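Local coordinates for protein periplasmic beta-glucosidase (Pseudomonas aeruginosa, PDB 6R5T) that probably hydrolyses terminal, non-reducing beta-D-glucosyl residues of beta-glucosides in the periplasm, releasing beta-D-glucose, at residues L366-G371 and L614-F619; I381-P386 and V474-E479. The protein carries 1 engineered substitution. One frame throughout, in Å; residues are numbered along the deposited sequence.

Contact 1 (L366-G371 and L614-F619); sequences LKNRDG and LSYTEF
S615 O takes a hydrogen bond of 2.8 Å from a water that in turn accepts from N368 ND2, the amide nitrogen lying beside the ring of Y616. The water sits 2.9 Å from N368 ND2, so the only polar link between the two segments runs through solvent; at the other tip of the carboxamide, OD1 accepts from the backbone N of L373. N368 lies on strand 364-368, an edge strand of the mixed sheet in the family 3 C-terminal domain, just after a classic beta bulge in which L366 and K367 both face I535. The loop 614-619 runs past this edge and leads into strand 619-626. The CB of N368 points toward that loop, and CG anti to the backbone N (chi1 -169°) lays the side chain across Y616 at about a right angle. ND2 comes 3.9 Å from Y616 CD1, with the amide and ring planes 55° apart: an oblique approach without a hydrogen bond. The far end of the tyrosine is held separately, OH to V552 O.

L614 brings a methyl group against the backbone. Its CD1 sits over the face of the peptide joining L366 to K367, 3.6 Å from L366 O and 3.8 Å from K367 N. The same L366 O takes a hydrogen bond from Y612 OH, while the backbone of L614 bonds to L365. K367 has its CB pointing away from the loop, and its NZ bonds to Q529 O and A532 O. On the loop side, S615 OG hydrogen-bonds N558 OD1, which also bonds Y616 N, and forms an ST turn by accepting from T617 N at 3.0 Å, nearly straight at 169°.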
loop_
_atom_site.group_PDB
_atom_site.type_symbol
_atom_site.label_atom_id
_atom_site.label_comp_id
_atom_site.label_asym_id
_atom_site.label_seq_id
_atom_site.Cartn_x
_atom_site.Cartn_y
_atom_site.Cartn_z
ATOM N N LEU A 366 -16.066 17.066 14.790
ATOM C CA LEU A 366 -15.920 15.606 14.850
ATOM C C LEU A 366 -16.590 15.016 16.097
ATOM O O LEU A 366 -16.911 13.827 16.061
ATOM C CB LEU A 366 -14.442 15.251 14.814
ATOM C CG LEU A 366 -13.732 15.520 13.475
ATOM C CD1 LEU A 366 -12.284 15.186 13.568
ATOM C CD2 LEU A 366 -14.379 14.715 12.377
ATOM N N LYS A 367 -16.712 15.785 17.170
ATOM C CA LYS A 367 -17.288 15.281 18.442
ATOM C C LYS A 367 -17.780 16.479 19.236
ATOM O O LYS A 367 -17.146 17.511 19.209
ATOM C CB LYS A 367 -16.277 14.515 19.279
ATOM C CG LYS A 367 -16.839 13.907 20.562
ATOM C CD LYS A 367 -15.848 13.148 21.396
ATOM C CE LYS A 367 -16.550 12.554 22.618
ATOM N NZ LYS A 367 -15.621 11.845 23.521
ATOM N N ASN A 368 -18.915 16.328 19.924
ATOM C CA ASN A 368 -19.445 17.410 20.755
ATOM C C ASN A 368 -20.335 16.771 21.824
ATOM O O ASN A 368 -21.536 16.692 21.601
ATOM C CB ASN A 368 -20.245 18.419 19.962
ATOM C CG ASN A 368 -20.581 19.672 20.760
ATOM O OD1 ASN A 368 -19.920 19.985 21.748
ATOM N ND2 ASN A 368 -21.598 20.372 20.322
ATOM N N ARG A 369 -19.750 16.401 22.947
ATOM C CA ARG A 369 -20.463 15.672 24.037
ATOM C C ARG A 369 -21.358 16.673 24.777
ATOM O O ARG A 369 -20.846 17.710 25.272
ATOM C CB ARG A 369 -19.441 15.003 24.965
ATOM C CG ARG A 369 -20.030 14.172 26.110
ATOM C CD ARG A 369 -19.021 13.752 27.179
ATOM N NE ARG A 369 -18.985 14.751 28.247
ATOM C CZ ARG A 369 -18.184 14.783 29.313
ATOM N NH1 ARG A 369 -17.265 13.850 29.524
ATOM N NH2 ARG A 369 -18.307 15.790 30.166
ATOM N N ASP A 370 -22.645 16.332 24.876
ATOM C CA ASP A 370 -23.633 16.985 25.774
ATOM C C ASP A 370 -23.669 18.488 25.473
ATOM O O ASP A 370 -23.846 19.281 26.368
ATOM C CB ASP A 370 -23.292 16.626 27.220
ATOM C CG ASP A 370 -23.503 15.138 27.563
ATOM O OD1 ASP A 370 -24.310 14.433 26.885
ATOM O OD2 ASP A 370 -22.847 14.653 28.505
ATOM N N GLY A 371 -23.510 18.880 24.214
ATOM C CA GLY A 371 -23.675 20.295 23.830
ATOM C C GLY A 371 -22.655 21.217 24.472
ATOM O O GLY A 371 -22.979 22.390 24.678
ATOM N N LEU A 614 -20.308 16.782 12.054
ATOM C CA LEU A 614 -21.471 17.053 12.927
ATOM C C LEU A 614 -21.852 18.534 12.817
ATOM O O LEU A 614 -21.247 19.332 12.109
ATOM C CB LEU A 614 -21.104 16.705 14.371
ATOM C CG LEU A 614 -20.642 15.265 14.620
ATOM C CD1 LEU A 614 -20.297 15.107 16.081
ATOM C CD2 LEU A 614 -21.712 14.285 14.204
ATOM N N SER A 615 -22.896 18.871 13.559
ATOM C CA SER A 615 -23.522 20.207 13.585
ATOM C C SER A 615 -23.942 20.506 15.016
ATOM O O SER A 615 -24.170 19.572 15.762
ATOM C CB SER A 615 -24.721 20.233 12.646
ATOM O OG SER A 615 -25.441 21.466 12.636
ATOM N N TYR A 616 -24.217 21.779 15.281
ATOM C CA TYR A 616 -24.884 22.187 16.528
ATOM C C TYR A 616 -26.397 21.991 16.427
ATOM O O TYR A 616 -27.122 22.210 17.436
ATOM C CB TYR A 616 -24.566 23.644 16.836
ATOM C CG TYR A 616 -23.114 23.973 17.080
ATOM C CD1 TYR A 616 -22.195 23.039 17.534
ATOM C CD2 TYR A 616 -22.663 25.257 16.907
ATOM C CE1 TYR A 616 -20.875 23.374 17.789
ATOM C CE2 TYR A 616 -21.347 25.607 17.120
ATOM C CZ TYR A 616 -20.441 24.673 17.601
ATOM O OH TYR A 616 -19.140 25.010 17.808
ATOM N N THR A 617 -26.919 21.652 15.262
ATOM C CA THR A 617 -28.339 21.260 15.119
ATOM C C THR A 617 -28.430 19.824 14.640
ATOM O O THR A 617 -27.413 19.159 14.456
ATOM C CB THR A 617 -29.041 22.270 14.211
ATOM O OG1 THR A 617 -30.433 22.152 14.450
ATOM C CG2 THR A 617 -28.743 22.059 12.739
ATOM N N GLU A 618 -29.638 19.352 14.479
ATOM C CA GLU A 618 -29.898 17.979 13.978
ATOM C C GLU A 618 -30.669 18.097 12.670
ATOM O O GLU A 618 -31.441 19.059 12.480
ATOM C CB GLU A 618 -30.684 17.125 14.978
ATOM C CG GLU A 618 -29.803 16.513 16.059
ATOM C CD GLU A 618 -28.745 15.490 15.648
ATOM O OE1 GLU A 618 -28.732 15.012 14.484
ATOM O OE2 GLU A 618 -27.896 15.198 16.494
ATOM N N PHE A 619 -30.428 17.154 11.792
ATOM C CA PHE A 619 -31.093 17.109 10.485
ATOM C C PHE A 619 -31.808 15.771 10.321
ATOM O O PHE A 619 -31.428 14.727 10.937
ATOM C CB PHE A 619 -30.086 17.341 9.360
ATOM C CG PHE A 619 -29.419 18.696 9.390
ATOM C CD1 PHE A 619 -29.998 19.796 8.766
ATOM C CD2 PHE A 619 -28.199 18.866 10.031
ATOM C CE1 PHE A 619 -29.363 21.037 8.788
ATOM C CE2 PHE A 619 -27.567 20.092 10.039
ATOM C CZ PHE A 619 -28.178 21.193 9.444
HETATM O O HOH W 1 -23.254 19.105 18.328
#

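Contact 2 (I381-P386 and V474-E479); sequences IAVIGP and VAVVGE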
loop_
_atom_site.group_PDB
_atom_site.type_symbol
_atom_site.label_atom_id
_atom_site.label_comp_id
_atom_site.label_asym_id
_atom_site.label_seq_id
_atom_site.Cartn_x
_atom_site.Cartn_y
_atom_site.Cartn_z
ATOM N N ILE A 381 -11.072 30.816 30.318
ATOM C CA ILE A 381 -10.810 29.781 29.283
ATOM C C ILE A 381 -9.292 29.594 29.224
ATOM O O ILE A 381 -8.611 30.563 28.893
ATOM C CB ILE A 381 -11.414 30.203 27.928
ATOM C CG1 ILE A 381 -12.935 30.392 27.996
ATOM C CG2 ILE A 381 -11.017 29.207 26.823
ATOM C CD1 ILE A 381 -13.540 31.118 26.828
ATOM N N ALA A 382 -8.801 28.400 29.507
ATOM C CA ALA A 382 -7.360 28.086 29.316
ATOM C C ALA A 382 -7.145 27.722 27.836
ATOM O O ALA A 382 -7.884 26.883 27.309
ATOM C CB ALA A 382 -6.901 26.989 30.216
ATOM N N VAL A 383 -6.206 28.397 27.180
ATOM C CA VAL A 383 -5.873 28.146 25.753
ATOM C C VAL A 383 -4.472 27.545 25.771
ATOM O O VAL A 383 -3.494 28.218 26.166
ATOM C CB VAL A 383 -5.971 29.418 24.912
ATOM C CG1 VAL A 383 -5.622 29.112 23.468
ATOM C CG2 VAL A 383 -7.324 30.064 25.057
ATOM N N ILE A 384 -4.366 26.280 25.413
ATOM C CA ILE A 384 -3.165 25.490 25.696
ATOM C C ILE A 384 -2.729 24.730 24.447
ATOM O O ILE A 384 -3.584 24.141 23.796
ATOM C CB ILE A 384 -3.378 24.533 26.901
ATOM C CG1 ILE A 384 -3.655 25.361 28.173
ATOM C CG2 ILE A 384 -2.223 23.606 27.082
ATOM C CD1 ILE A 384 -4.069 24.530 29.354
ATOM N N GLY A 385 -1.422 24.707 24.196
ATOM C CA GLY A 385 -0.852 23.842 23.149
ATOM C C GLY A 385 0.053 24.610 22.203
ATOM O O GLY A 385 -0.054 25.836 22.083
ATOM N N PRO A 386 0.933 23.877 21.506
ATOM C CA PRO A 386 1.953 24.526 20.661
ATOM C C PRO A 386 1.394 25.190 19.404
ATOM O O PRO A 386 2.104 25.960 18.795
ATOM C CB PRO A 386 2.907 23.381 20.340
ATOM C CG PRO A 386 2.078 22.126 20.476
ATOM C CD PRO A 386 1.116 22.427 21.603
ATOM N N VAL A 474 -9.306 24.856 26.063
ATOM C CA VAL A 474 -9.240 24.768 24.574
ATOM C C VAL A 474 -7.809 24.353 24.254
ATOM O O VAL A 474 -6.890 25.183 24.399
ATOM C CB VAL A 474 -9.644 26.080 23.907
ATOM C CG1 VAL A 474 -9.487 26.033 22.391
ATOM C CG2 VAL A 474 -11.091 26.402 24.234
ATOM N N ALA A 475 -7.610 23.103 23.859
ATOM C CA ALA A 475 -6.281 22.571 23.539
ATOM C C ALA A 475 -6.102 22.676 22.020
ATOM O O ALA A 475 -6.911 22.110 21.278
ATOM C CB ALA A 475 -6.132 21.162 24.011
ATOM N N VAL A 476 -5.103 23.393 21.575
ATOM C CA VAL A 476 -4.834 23.664 20.151
ATOM C C VAL A 476 -3.589 22.839 19.816
ATOM O O VAL A 476 -2.471 23.187 20.179
ATOM C CB VAL A 476 -4.677 25.158 19.809
ATOM C CG1 VAL A 476 -4.731 25.341 18.301
ATOM C CG2 VAL A 476 -5.723 26.011 20.499
ATOM N N VAL A 477 -3.824 21.727 19.148
ATOM C CA VAL A 477 -2.848 20.642 19.026
ATOM C C VAL A 477 -2.898 20.077 17.611
ATOM O O VAL A 477 -3.874 20.317 16.871
ATOM C CB VAL A 477 -3.127 19.544 20.053
ATOM C CG1 VAL A 477 -2.761 20.019 21.448
ATOM C CG2 VAL A 477 -4.556 19.022 19.990
ATOM N N GLY A 478 -1.855 19.318 17.267
ATOM C CA GLY A 478 -1.834 18.554 16.016
ATOM C C GLY A 478 -0.480 18.692 15.348
ATOM O O GLY A 478 0.540 18.675 16.021
ATOM N N GLU A 479 -0.464 18.872 14.043
ATOM C CA GLU A 479 0.779 18.907 13.247
ATOM C C GLU A 479 1.211 20.343 13.016
ATOM O O GLU A 479 0.370 21.223 12.887
ATOM C CB GLU A 479 0.590 18.238 11.872
ATOM C CG GLU A 479 0.174 16.791 11.930
ATOM C CD GLU A 479 -0.023 16.218 10.516
ATOM O OE1 GLU A 479 -0.600 16.924 9.664
ATOM O OE2 GLU A 479 0.410 15.039 10.292
#
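V474 enters the pairing through its backbone N, which donates to A382 O at 2.8 Å, coming in almost in line with the carbonyl bond (C=O...N angle 174°). Its own O then receives I384 N at 2.9 Å, the donor tilted a little out of the carbonyl plane, and V383 CA adds a CA-H...O contact to the same oxygen. In its side chain CG2, anti to the carbonyl carbon, meets I381 CG2 at 3.8 Å, two residues before the bridge partner V383. A475 is bridged to I384, and both side chains point to the face covered by helix 497-508, where A475 touches L503 and I384 touches L506. Two parallel strands, 11° apart, thus lie side by side within the alpha/beta sandwich of the family 3 C-terminal domain, with helices packed on both faces. V476 N donates to I384 O at 2.8 Å, an oxygen that A475 CA also approaches to 3.1 Å. Across the face shared with helix 410-418, V476 CG2 lies 4.3 Å from V383 CG1; V410 packs on V476, and Y411 and L414 on V383. Beyond the last of these backbone bonds, G385 CA comes 3.4 Å from V476 O in a CA-H...O contact; a CB there would fall on that oxygen, which glycine avoids. E479 OE2 forms salt bridges with R490 and R521, and OE1 bonds G520 N.

How the contacts relate
After the N-terminal barrel domain, the chain enters edge strand 364-368, which supplies one half of contact 1, and then turns into strand 380-384, the first half of contact 2. After strand 423-427 and helix 456-468 it returns in strand 472-478, closing contact 2 across an 87-residue excursion. It goes on through strands 513-518 and 534-537 before residues 614-619 come back to the edge strand and close contact 1. The smaller loop is therefore enclosed whole by the larger one. Contact 2 joins inner strands of the sheet; contact 1 ties that sheet's edge to the segment leading into strand 619-626. The centres of the two contacts are 21 Å apart, and the two do not touch.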